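Local coordinates for histidine triad (HIT) protein (Sinorhizobium meliloti, PDB 3NRD) that probably binds nucleotides through its HIT domain, as in other histidine triad proteins, though its own substrate and reaction are not established, at residues Gly19-Cys24 / Leu37-Gln42. Sequence-based numbering, arbitrary orientation. Where two conformers were deposited one is given.
Sequences GTLGLC and LILVPQ. With SO4 (sulfate ion), chain I.
Gln42 grips the carbonyl oxygen of Leu23 twice, once through its backbone and once through its side chain. The backbone bond, Gln42 N to Leu23 O, is 2.9 Å long with a C=O...N angle of 152°. The amide donor, Gln42 NE2, lies 3.1 Å from Leu23 O on the other face of the carbonyl, 70° out of its plane, while that oxygen stays close to the amide plane of Gln42. CG sits beside the backbone N of Gln42 (chi1 -58°), and the extended chain beyond it carries the amide past Thr20, whose CG2 lies 3.6 Å from Gln42 NE2. Gln42 NE2 also donates to O4 of a sulfate ion, 3.2 Å away, which probably comes from the crystallisation liquor, and Gln42 OE1 accepts from Gln25, so both ends of the amide are engaged. The short turn of residues 21-23 between strands 15-20 and 24-29 lies against the end of strand 36-41 in the antiparallel sheet of the HIT fold. Within the turn, Leu21 N donates to Cys24 O, and Glu63 of helix 54-75 accepts from the backbone N of Leu23 and Cys24. Cys24 and Pro41 form a non-hydrogen-bonded antiparallel pair, where Cys24 CA makes a C-H...O contact of 3.3 Å with Val40 O. On the face they share, Cys24 SG rests 3.8 Å from Pro41 CD. An alanine at Gln42 would probably leave Leu23 O with the bond from the backbone N there as its one hydrogen bond across the contact, and Gln25 NE2 without this acceptor. Leu23 CG packs 3.9 Å from Pro41 CB.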
loop_
_atom_site.group_PDB
_atom_site.type_symbol
_atom_site.label_atom_id
_atom_site.label_comp_id
_atom_site.label_asym_id
_atom_site.label_seq_id
_atom_site.Cartn_x
_atom_site.Cartn_y
_atom_site.Cartn_z
ATOM N N GLY A 19 16.482 0.302 -12.826
ATOM C CA GLY A 19 16.471 1.708 -13.223
ATOM C C GLY A 19 16.109 2.634 -12.079
ATOM O O GLY A 19 15.806 2.203 -10.978
ATOM N N THR A 20 16.161 3.917 -12.375
ATOM C CA THR A 20 15.777 4.974 -11.459
ATOM C C THR A 20 14.819 5.862 -12.195
ATOM O O THR A 20 14.962 6.042 -13.399
ATOM C CB THR A 20 17.027 5.756 -11.027
ATOM O OG1 THR A 20 17.955 4.823 -10.446
ATOM C CG2 THR A 20 16.696 6.827 -10.007
ATOM N N LEU A 21 13.844 6.387 -11.470
ATOM C CA LEU A 21 12.917 7.404 -11.947
ATOM C C LEU A 21 13.508 8.735 -11.488
ATOM O O LEU A 21 14.728 8.871 -11.551
ATOM C CB LEU A 21 11.509 7.108 -11.436
ATOM C CG LEU A 21 10.884 5.786 -11.903
ATOM C CD1 LEU A 21 9.504 5.620 -11.267
ATOM C CD2 LEU A 21 10.795 5.671 -13.426
ATOM N N GLY A 22 12.724 9.725 -11.086
ATOM C CA GLY A 22 13.284 10.960 -10.551
ATOM C C GLY A 22 13.637 10.863 -9.082
ATOM O O GLY A 22 14.744 11.170 -8.639
ATOM N N LEU A 23 12.649 10.488 -8.312
ATOM C CA LEU A 23 12.811 10.340 -6.889
ATOM C C LEU A 23 13.191 8.905 -6.511
ATOM O O LEU A 23 14.030 8.728 -5.625
ATOM C CB LEU A 23 11.524 10.725 -6.188
ATOM C CG LEU A 23 11.469 10.535 -4.666
ATOM C CD1 LEU A 23 12.556 11.313 -3.976
ATOM C CD2 LEU A 23 10.061 10.937 -4.181
ATOM N N CYS A 24 12.541 7.918 -7.140
ATOM C CA CYS A 24 12.618 6.527 -6.710
ATOM C C CYS A 24 13.557 5.681 -7.559
ATOM O O CYS A 24 13.488 5.734 -8.784
ATOM C CB CYS A 24 11.258 5.878 -6.745
ATOM S SG CYS A 24 10.150 6.461 -5.466
ATOM N N LEU A 37 7.618 -5.193 -8.134
ATOM C CA LEU A 37 8.571 -4.115 -8.157
ATOM C C LEU A 37 8.560 -3.423 -6.820
ATOM O O LEU A 37 7.526 -3.397 -6.115
ATOM C CB LEU A 37 8.186 -3.101 -9.205
ATOM C CG LEU A 37 7.983 -3.671 -10.617
ATOM C CD1 LEU A 37 7.637 -2.538 -11.567
ATOM C CD2 LEU A 37 9.201 -4.436 -11.108
ATOM N N ILE A 38 9.684 -2.828 -6.472
ATOM C CA ILE A 38 9.688 -1.874 -5.384
ATOM C C ILE A 38 10.251 -0.549 -5.840
ATOM O O ILE A 38 11.150 -0.514 -6.690
ATOM C CB ILE A 38 10.420 -2.392 -4.104
ATOM C CG1 ILE A 38 11.892 -2.629 -4.316
ATOM C CG2 ILE A 38 9.776 -3.693 -3.663
ATOM C CD1 ILE A 38 12.654 -2.940 -3.004
ATOM N N LEU A 39 9.686 0.513 -5.276
ATOM C CA LEU A 39 10.110 1.885 -5.531
ATOM C C LEU A 39 10.730 2.384 -4.246
ATOM O O LEU A 39 10.101 2.304 -3.199
ATOM C CB LEU A 39 8.948 2.781 -5.930
ATOM C CG LEU A 39 8.710 2.823 -7.437
ATOM C CD1 LEU A 39 8.202 1.459 -7.940
ATOM C CD2 LEU A 39 7.752 3.949 -7.785
ATOM N N VAL A 40 11.966 2.862 -4.311
ATOM C CA VAL A 40 12.683 3.301 -3.097
ATOM C C VAL A 40 13.016 4.763 -3.306
ATOM O O VAL A 40 13.919 5.056 -4.102
ATOM C CB VAL A 40 13.930 2.489 -2.844
ATOM C CG1 VAL A 40 14.640 2.999 -1.514
ATOM C CG2 VAL A 40 13.575 0.997 -2.807
ATOM N N PRO A 41 12.246 5.674 -2.672
ATOM C CA PRO A 41 12.557 7.104 -2.768
ATOM C C PRO A 41 13.931 7.362 -2.199
ATOM O O PRO A 41 14.221 6.928 -1.084
ATOM C CB PRO A 41 11.522 7.774 -1.875
ATOM C CG PRO A 41 10.518 6.778 -1.565
ATOM C CD PRO A 41 11.016 5.435 -1.891
ATOM N N GLN A 42 14.747 8.125 -2.911
ATOM C CA GLN A 42 16.159 8.309 -2.543
ATOM C C GLN A 42 16.336 9.485 -1.583
ATOM O O GLN A 42 17.069 10.441 -1.859
ATOM C CB GLN A 42 16.962 8.501 -3.795
ATOM C CG GLN A 42 16.837 7.363 -4.774
ATOM C CD GLN A 42 17.522 7.685 -6.078
ATOM O OE1 GLN A 42 18.591 7.168 -6.348
ATOM N NE2 GLN A 42 16.906 8.542 -6.888
HETATM S S SO4 I . 17.504 11.090 -10.596
HETATM O O1 SO4 I . 16.478 11.234 -11.603
HETATM O O2 SO4 I . 18.747 10.844 -11.328
HETATM O O3 SO4 I . 17.597 12.309 -9.799
HETATM O O4 SO4 I . 17.187 9.965 -9.729
#